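Local coordinates for protein putative metal-sulfur cluster biosynthesis proteins YuaD (PDB 1ORU) that is of unknown function but carries a MOSC domain, whose relatives are thought to bind molybdenum and pyridoxal phosphate, at residues A[91-96]-A[136-141]; A[16-19]-A[24-27]; A[112-117]-A[122-127]. One frame throughout, in Å; residues are numbered along the deposited sequence.

Contact 2 comes first along the chain and closes before contact 1 opens; contact 3 lies between the two halves of contact 1, since 112-117 and 122-127 both fall between 91-96 and 136-141. Contacts 2 and 3 are hairpins of the same mixed sheet, their centres about 20 Å apart. Contact 1 places the loop leading into strand 98-101 against helix 133-142, which follows strand 122-128 of contact 3. Contacts 1 and 2, centres about 12 Å apart, touch through a probable hydrogen bond between Thr25 OG1 and Ala96 O. Contacts 1 and 3 lie on opposite sides of the chain's centre, so the sheet carries contacts 2 and 3, while contact 1 joins its loop to the helical side.

Contact 1. Residues A[91-96]-A[136-141]; sequences PEWLGA and GEVIQS
Trp93 and Leu94 carry the 91-96 side of this contact, meeting Val138 and Ile139 on the helix in a wholly apolar interface with no hydrogen bond across it. The segment opens in a short helical turn closed by a Schellman motif. Pro91 O accepts Leu94 N at 3.0 Å and Ala96 N at 3.1 Å, and the two donors arrive from opposite faces of the carbonyl plane, so both bonds grip the one oxygen. Trp93 lies nearest the helix in backbone as well as side chain, its CA 6.4 Å from the CA of Val138. Trp93 CB touches Val138 CG1 at 4.0 Å, a methyl that points at the tryptophan because it stands anti to its own backbone nitrogen (chi1 172°). The six-membered part of the indole then reaches Ile139, with Trp93 CE3 at 4.2 Å from Ile139 CG1; the two side chains cross at about a right angle. Leu94 follows with a single branch, Leu94 CD2 meeting Ile139 CD1 at 4.2 Å, so Ile139 touches both residues. At Gly95 the chain adopts the positive phi (68°) of the motif, a conformation that favours glycine, and Gly95 N bonds to Glu92 O before the chain leaves toward strand 98-101. On the opposing segment, Ser141 OG donates to a lone pair of Val138 O in the carbonyl plane, at 2.6 Å, tying the serine back onto its own helix. Beyond the two segments, Trp93 stacks on Tyr142, while Leu94 and Ile139 both pack on Phe153 of helix 149-156. Pro91 and Glu92 rest on Tyr16 of strand 5-17, and Pro91 and Ala96 on Val72 of strand 69-73, so the loop sits between the helical region and the sheet.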
loop_
_atom_site.group_PDB
_atom_site.type_symbol
_atom_site.label_atom_id
_atom_site.label_comp_id
_atom_site.label_asym_id
_atom_site.label_seq_id
_atom_site.Cartn_x
_atom_site.Cartn_y
_atom_site.Cartn_z
ATOM N N PRO A 91 -10.065 -1.189 -22.316
ATOM C CA PRO A 91 -9.461 -1.606 -21.047
ATOM C C PRO A 91 -8.767 -2.965 -21.159
ATOM O O PRO A 91 -7.739 -3.200 -20.520
ATOM C CB PRO A 91 -10.659 -1.641 -20.093
ATOM C CG PRO A 91 -11.512 -0.510 -20.608
ATOM C CD PRO A 91 -11.454 -0.736 -22.115
ATOM N N GLU A 92 -9.334 -3.851 -21.980
ATOM C CA GLU A 92 -8.782 -5.191 -22.177
ATOM C C GLU A 92 -7.339 -5.158 -22.663
ATOM O O GLU A 92 -6.502 -5.954 -22.227
ATOM C CB GLU A 92 -9.623 -5.979 -23.188
ATOM C CG GLU A 92 -11.049 -6.253 -22.747
ATOM C CD GLU A 92 -12.051 -5.277 -23.336
ATOM O OE1 GLU A 92 -11.812 -4.053 -23.270
ATOM O OE2 GLU A 92 -13.091 -5.740 -23.856
ATOM N N TRP A 93 -7.058 -4.240 -23.579
ATOM C CA TRP A 93 -5.722 -4.110 -24.141
ATOM C C TRP A 93 -4.703 -3.718 -23.079
ATOM O O TRP A 93 -3.513 -4.026 -23.204
ATOM C CB TRP A 93 -5.714 -3.058 -25.245
ATOM C CG TRP A 93 -6.690 -3.313 -26.351
ATOM C CD1 TRP A 93 -7.363 -4.475 -26.610
ATOM C CD2 TRP A 93 -7.080 -2.388 -27.367
ATOM N NE1 TRP A 93 -8.148 -4.327 -27.730
ATOM C CE2 TRP A 93 -7.992 -3.055 -28.213
ATOM C CE3 TRP A 93 -6.745 -1.057 -27.648
ATOM C CZ2 TRP A 93 -8.578 -2.434 -29.321
ATOM C CZ3 TRP A 93 -7.325 -0.439 -28.747
ATOM C CH2 TRP A 93 -8.233 -1.130 -29.572
ATOM N N LEU A 94 -5.171 -3.036 -22.040
ATOM C CA LEU A 94 -4.290 -2.598 -20.964
ATOM C C LEU A 94 -4.258 -3.612 -19.825
ATOM O O LEU A 94 -3.625 -3.381 -18.794
ATOM C CB LEU A 94 -4.744 -1.234 -20.438
ATOM C CG LEU A 94 -4.852 -0.108 -21.473
ATOM C CD1 LEU A 94 -5.363 1.162 -20.800
ATOM C CD2 LEU A 94 -3.505 0.140 -22.112
ATOM N N GLY A 95 -4.943 -4.735 -20.017
ATOM C CA GLY A 95 -4.982 -5.774 -19.002
ATOM C C GLY A 95 -5.728 -5.379 -17.738
ATOM O O GLY A 95 -5.452 -5.900 -16.653
ATOM N N ALA A 96 -6.674 -4.458 -17.866
ATOM C CA ALA A 96 -7.442 -4.010 -16.707
ATOM C C ALA A 96 -8.448 -5.064 -16.247
ATOM O O ALA A 96 -8.951 -5.849 -17.051
ATOM C CB ALA A 96 -8.169 -2.714 -17.037
ATOM N N GLY A 136 1.536 -1.031 -25.068
ATOM C CA GLY A 136 1.723 -0.152 -26.209
ATOM C C GLY A 136 1.845 -0.954 -27.492
ATOM O O GLY A 136 1.324 -0.561 -28.536
ATOM N N GLU A 137 2.530 -2.089 -27.409
ATOM C CA GLU A 137 2.719 -2.952 -28.568
ATOM C C GLU A 137 1.395 -3.612 -28.946
ATOM O O GLU A 137 1.157 -3.922 -30.112
ATOM C CB GLU A 137 3.795 -3.991 -28.259
ATOM C CG GLU A 137 5.109 -3.336 -27.868
ATOM C CD GLU A 137 6.214 -4.325 -27.592
ATOM O OE1 GLU A 137 6.044 -5.181 -26.699
ATOM O OE2 GLU A 137 7.261 -4.238 -28.268
ATOM N N VAL A 138 0.535 -3.816 -27.952
ATOM C CA VAL A 138 -0.781 -4.399 -28.190
ATOM C C VAL A 138 -1.618 -3.368 -28.946
ATOM O O VAL A 138 -2.272 -3.684 -29.941
ATOM C CB VAL A 138 -1.492 -4.746 -26.860
ATOM C CG1 VAL A 138 -2.938 -5.166 -27.128
ATOM C CG2 VAL A 138 -0.744 -5.865 -26.154
ATOM N N ILE A 139 -1.592 -2.128 -28.470
ATOM C CA ILE A 139 -2.347 -1.064 -29.118
ATOM C C ILE A 139 -1.862 -0.911 -30.556
ATOM O O ILE A 139 -2.657 -0.689 -31.476
ATOM C CB ILE A 139 -2.181 0.275 -28.364
ATOM C CG1 ILE A 139 -2.817 0.161 -26.971
ATOM C CG2 ILE A 139 -2.830 1.401 -29.153
ATOM C CD1 ILE A 139 -2.521 1.331 -26.036
ATOM N N GLN A 140 -0.554 -1.043 -30.746
ATOM C CA GLN A 140 0.032 -0.925 -32.073
ATOM C C GLN A 140 -0.567 -1.957 -33.024
ATOM O O GLN A 140 -0.863 -1.641 -34.176
ATOM C CB GLN A 140 1.551 -1.115 -32.006
ATOM C CG GLN A 140 2.228 -1.101 -33.374
ATOM C CD GLN A 140 2.258 0.279 -33.996
ATOM O OE1 GLN A 140 3.134 1.086 -33.694
ATOM N NE2 GLN A 140 1.291 0.565 -34.858
ATOM N N SER A 141 -0.760 -3.183 -32.542
ATOM C CA SER A 141 -1.303 -4.242 -33.387
ATOM C C SER A 141 -2.723 -3.966 -33.881
ATOM O O SER A 141 -3.149 -4.535 -34.886
ATOM C CB SER A 141 -1.247 -5.598 -32.664
ATOM O OG SER A 141 -2.154 -5.673 -31.575
#

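Contact 2. Residues A[16-19]-A[24-27]; sequences YIAD and VTKQ
The Tyr16 ring has the carbonyl carbon of Lys26 at its edge, close to the ring plane, while Gln27 and Thr25 approach it obliquely. Tyr16 CD1 comes within 3.5 Å of Gln27 CA, and the extended glutamine side chain continues along CD1 and CE1 of the ring, its amide plane inclined 34° to the ring. The second flat group is the Asp19 carboxylate; the Asp19 and Lys26 side chains cross at about a right angle. Asp19 OD1 touches the methylene Lys26 CE at 3.2 Å and forms a rather long salt bridge to Lys26 NZ at 3.5 Å. The lysine chain, bent at chi3, passes along OD1 with its methylenes, which leaves the ammonium the more distant partner, on the exposed side of the contact. Between these groups runs an antiparallel beta hairpin of strands 5-17 and 26-28. Ile17 and Lys26 form its hydrogen-bonded pair, Ile17 N to Lys26 O at 3.0 Å and Lys26 N to Ile17 O at 2.9 Å. Both bonds are nearly straight (160° at hydrogen for the first). Tyr16 and Gln27 are the adjacent non-hydrogen-bonded pair, where Tyr16 CA lies 3.2 Å from Lys26 O in a CA-H...O contact. Toward the turn, the side chain of Thr25 splits its roles. Thr25 CG2 meets Ala18 CB at 3.9 Å. Thr25 OG1 packs against Tyr16 CB at 3.3 Å and is satisfied by a hydrogen bond with Ala96 O. The Ala18 amide in turn bonds to Asp41 OD1.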
loop_
_atom_site.group_PDB
_atom_site.type_symbol
_atom_site.label_atom_id
_atom_site.label_comp_id
_atom_site.label_asym_id
_atom_site.label_seq_id
_atom_site.Cartn_x
_atom_site.Cartn_y
_atom_site.Cartn_z
ATOM N N TYR A 16 -13.119 -7.602 -16.044
ATOM C CA TYR A 16 -12.380 -8.470 -16.959
ATOM C C TYR A 16 -11.402 -9.382 -16.227
ATOM O O TYR A 16 -10.899 -9.042 -15.154
ATOM C CB TYR A 16 -11.582 -7.619 -17.951
ATOM C CG TYR A 16 -12.305 -6.399 -18.471
ATOM C CD1 TYR A 16 -12.918 -6.405 -19.722
ATOM C CD2 TYR A 16 -12.354 -5.227 -17.717
ATOM C CE1 TYR A 16 -13.560 -5.267 -20.209
ATOM C CE2 TYR A 16 -12.991 -4.088 -18.192
ATOM C CZ TYR A 16 -13.590 -4.110 -19.436
ATOM O OH TYR A 16 -14.214 -2.977 -19.907
ATOM N N ILE A 17 -11.106 -10.531 -16.825
ATOM C CA ILE A 17 -10.177 -11.467 -16.215
ATOM C C ILE A 17 -9.139 -11.951 -17.221
ATOM O O ILE A 17 -9.417 -12.043 -18.418
ATOM C CB ILE A 17 -10.915 -12.699 -15.651
ATOM C CG1 ILE A 17 -9.962 -13.536 -14.796
ATOM C CG2 ILE A 17 -11.462 -13.546 -16.797
ATOM C CD1 ILE A 17 -10.626 -14.719 -14.115
ATOM N N ALA A 18 -7.939 -12.242 -16.724
ATOM C CA ALA A 18 -6.854 -12.764 -17.552
ATOM C C ALA A 18 -6.796 -14.235 -17.158
ATOM O O ALA A 18 -6.093 -14.600 -16.217
ATOM C CB ALA A 18 -5.541 -12.064 -17.210
ATOM N N ASP A 19 -7.550 -15.074 -17.865
ATOM C CA ASP A 19 -7.613 -16.497 -17.541
ATOM C C ASP A 19 -6.540 -17.367 -18.187
ATOM O O ASP A 19 -6.507 -18.580 -17.973
ATOM C CB ASP A 19 -9.007 -17.047 -17.870
ATOM C CG ASP A 19 -9.352 -16.935 -19.343
ATOM O OD1 ASP A 19 -9.252 -15.823 -19.905
ATOM O OD2 ASP A 19 -9.731 -17.964 -19.937
ATOM N N VAL A 24 -3.913 -9.625 -21.875
ATOM C CA VAL A 24 -5.090 -8.975 -22.438
ATOM C C VAL A 24 -6.267 -9.722 -21.820
ATOM O O VAL A 24 -6.434 -10.928 -22.012
ATOM C CB VAL A 24 -5.118 -9.082 -23.977
ATOM C CG1 VAL A 24 -6.451 -8.594 -24.517
ATOM C CG2 VAL A 24 -3.987 -8.247 -24.557
ATOM N N THR A 25 -7.068 -8.994 -21.053
ATOM C CA THR A 25 -8.197 -9.576 -20.347
ATOM C C THR A 25 -9.458 -9.724 -21.190
ATOM O O THR A 25 -9.555 -9.154 -22.281
ATOM C CB THR A 25 -8.507 -8.727 -19.102
ATOM O OG1 THR A 25 -8.719 -7.364 -19.492
ATOM C CG2 THR A 25 -7.332 -8.775 -18.135
ATOM N N LYS A 26 -10.410 -10.511 -20.687
ATOM C CA LYS A 26 -11.678 -10.713 -21.382
ATOM C C LYS A 26 -12.827 -10.358 -20.445
ATOM O O LYS A 26 -12.814 -10.702 -19.259
ATOM C CB LYS A 26 -11.816 -12.150 -21.900
ATOM C CG LYS A 26 -11.749 -13.235 -20.855
ATOM C CD LYS A 26 -11.866 -14.607 -21.509
ATOM C CE LYS A 26 -10.743 -14.843 -22.512
ATOM N NZ LYS A 26 -10.784 -16.214 -23.082
ATOM N N GLN A 27 -13.819 -9.661 -20.986
ATOM C CA GLN A 27 -14.947 -9.208 -20.192
ATOM C C GLN A 27 -15.795 -10.317 -19.578
ATOM O O GLN A 27 -16.054 -11.353 -20.203
ATOM C CB GLN A 27 -15.817 -8.259 -21.021
ATOM C CG GLN A 27 -16.842 -7.495 -20.199
ATOM C CD GLN A 27 -17.421 -6.301 -20.937
ATOM O OE1 GLN A 27 -17.296 -6.189 -22.160
ATOM N NE2 GLN A 27 -18.067 -5.407 -20.199
#

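Contact 3. Residues A[112-117]-A[122-127]; sequences GSRIIF and ALLCEG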
loop_
_atom_site.group_PDB
_atom_site.type_symbol
_atom_site.label_atom_id
_atom_site.label_comp_id
_atom_site.label_asym_id
_atom_site.label_seq_id
_atom_site.Cartn_x
_atom_site.Cartn_y
_atom_site.Cartn_z
ATOM N N GLY A 112 -4.032 4.223 -0.042
ATOM C CA GLY A 112 -4.764 4.273 1.212
ATOM C C GLY A 112 -6.249 4.496 0.978
ATOM O O GLY A 112 -7.067 4.288 1.875
ATOM N N SER A 113 -6.598 4.946 -0.225
ATOM C CA SER A 113 -7.996 5.162 -0.577
ATOM C C SER A 113 -8.636 3.787 -0.732
ATOM O O SER A 113 -7.945 2.800 -0.979
ATOM C CB SER A 113 -8.117 5.922 -1.905
ATOM O OG SER A 113 -7.566 7.228 -1.818
ATOM N N ARG A 114 -9.953 3.727 -0.587
ATOM C CA ARG A 114 -10.693 2.479 -0.726
ATOM C C ARG A 114 -11.794 2.617 -1.763
ATOM O O ARG A 114 -12.377 3.692 -1.913
ATOM C CB ARG A 114 -11.352 2.093 0.602
ATOM C CG ARG A 114 -10.535 1.201 1.495
ATOM C CD ARG A 114 -9.374 1.925 2.138
ATOM N NE ARG A 114 -8.838 1.100 3.214
ATOM C CZ ARG A 114 -8.103 1.558 4.218
ATOM N NH1 ARG A 114 -7.796 2.851 4.290
ATOM N NH2 ARG A 114 -7.696 0.722 5.168
ATOM N N ILE A 115 -12.058 1.528 -2.482
ATOM C CA ILE A 115 -13.132 1.462 -3.473
ATOM C C ILE A 115 -13.991 0.283 -3.018
ATOM O O ILE A 115 -13.538 -0.868 -3.021
ATOM C CB ILE A 115 -12.607 1.181 -4.895
ATOM C CG1 ILE A 115 -11.710 2.335 -5.351
ATOM C CG2 ILE A 115 -13.786 1.010 -5.857
ATOM C CD1 ILE A 115 -11.062 2.116 -6.706
ATOM N N ILE A 116 -15.230 0.571 -2.634
ATOM C CA ILE A 116 -16.126 -0.454 -2.120
ATOM C C ILE A 116 -17.338 -0.716 -3.010
ATOM O O ILE A 116 -17.984 0.216 -3.495
ATOM C CB ILE A 116 -16.586 -0.068 -0.699
ATOM C CG1 ILE A 116 -15.355 0.179 0.178
ATOM C CG2 ILE A 116 -17.458 -1.170 -0.101
ATOM C CD1 ILE A 116 -15.680 0.487 1.631
ATOM N N PHE A 117 -17.629 -1.996 -3.214
ATOM C CA PHE A 117 -18.736 -2.449 -4.047
ATOM C C PHE A 117 -19.977 -2.775 -3.202
ATOM O O PHE A 117 -19.882 -2.917 -1.986
ATOM C CB PHE A 117 -18.281 -3.672 -4.854
ATOM C CG PHE A 117 -17.248 -3.354 -5.908
ATOM C CD1 PHE A 117 -17.598 -3.306 -7.253
ATOM C CD2 PHE A 117 -15.922 -3.109 -5.556
ATOM C CE1 PHE A 117 -16.636 -3.022 -8.241
ATOM C CE2 PHE A 117 -14.958 -2.824 -6.532
ATOM C CZ PHE A 117 -15.317 -2.780 -7.876
ATOM N N ALA A 122 -14.054 -4.914 -1.183
ATOM C CA ALA A 122 -13.322 -3.654 -1.099
ATOM C C ALA A 122 -11.890 -3.747 -1.605
ATOM O O ALA A 122 -11.184 -4.729 -1.361
ATOM C CB ALA A 122 -13.325 -3.149 0.343
ATOM N N LEU A 123 -11.473 -2.704 -2.313
ATOM C CA LEU A 123 -10.124 -2.625 -2.859
ATOM C C LEU A 123 -9.331 -1.526 -2.156
ATOM O O LEU A 123 -9.849 -0.429 -1.900
ATOM C CB LEU A 123 -10.179 -2.332 -4.364
ATOM C CG LEU A 123 -10.897 -3.373 -5.232
ATOM C CD1 LEU A 123 -10.874 -2.948 -6.691
ATOM C CD2 LEU A 123 -10.220 -4.715 -5.061
ATOM N N LEU A 124 -8.079 -1.836 -1.837
ATOM C CA LEU A 124 -7.177 -0.889 -1.188
ATOM C C LEU A 124 -6.279 -0.333 -2.287
ATOM O O LEU A 124 -5.595 -1.087 -2.971
ATOM C CB LEU A 124 -6.322 -1.605 -0.138
ATOM C CG LEU A 124 -5.155 -0.808 0.456
ATOM C CD1 LEU A 124 -5.684 0.356 1.289
ATOM C CD2 LEU A 124 -4.294 -1.737 1.314
ATOM N N CYS A 125 -6.274 0.982 -2.460
ATOM C CA CYS A 125 -5.448 1.583 -3.509
ATOM C C CYS A 125 -3.937 1.503 -3.234
ATOM O O CYS A 125 -3.455 1.948 -2.181
ATOM C CB CYS A 125 -5.853 3.041 -3.722
ATOM S SG CYS A 125 -4.936 3.820 -5.065
ATOM N N GLU A 126 -3.199 0.923 -4.178
ATOM C CA GLU A 126 -1.752 0.816 -4.061
ATOM C C GLU A 126 -1.013 1.727 -5.051
ATOM O O GLU A 126 0.122 1.452 -5.451
ATOM C CB GLU A 126 -1.295 -0.636 -4.230
ATOM C CG GLU A 126 -1.575 -1.518 -3.010
ATOM C CD GLU A 126 -0.763 -1.124 -1.779
ATOM O OE1 GLU A 126 0.434 -0.811 -1.932
ATOM O OE2 GLU A 126 -1.314 -1.144 -0.654
ATOM N N GLY A 127 -1.673 2.804 -5.457
ATOM C CA GLY A 127 -1.028 3.771 -6.325
ATOM C C GLY A 127 -1.073 3.611 -7.826
ATOM O O GLY A 127 -1.693 2.696 -8.367
#
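Ile115 and Leu123 form the apolar centre, their CB atoms 4.3 Å apart on the face that packs against Ile71 of strand 69-73. Leu123 CD1 also meets the edge of the Phe117 ring, near its plane, at 4.1 Å from Phe117 CE2. On the other face Ile116 CG1 touches Ala122 CB at 3.9 Å; there Met56 and Phe57 of the second subunit pack on this pair. Ile115 N bonds to Leu123 O at 3.0 Å, and Leu123 N returns to Ile115 O. Cys125 N to Ser113 O, at 2.9 Å, is almost straight (172°), and Gly112 N to Cys125 O ends the pairing. Farther out, Arg114 lies alongside Leu124; Leu124 CD1 sits over one guanidinium face, 3.8 Å from Arg114 NE. NE forms a salt bridge with Glu168, and NH1 reaches Gly112 O weakly. With SG anti to its backbone nitrogen (chi1 -177°), Cys125 accepts Gly127 N. The N-to-C directions of strands 114-116 and 122-127 are 163° apart, and alternating hydrogen-bonded and non-hydrogen-bonded pairs identify an antiparallel beta hairpin, with strands 178-184 and 163-169 continuing the sheet on its outer edges and the second subunit over one face.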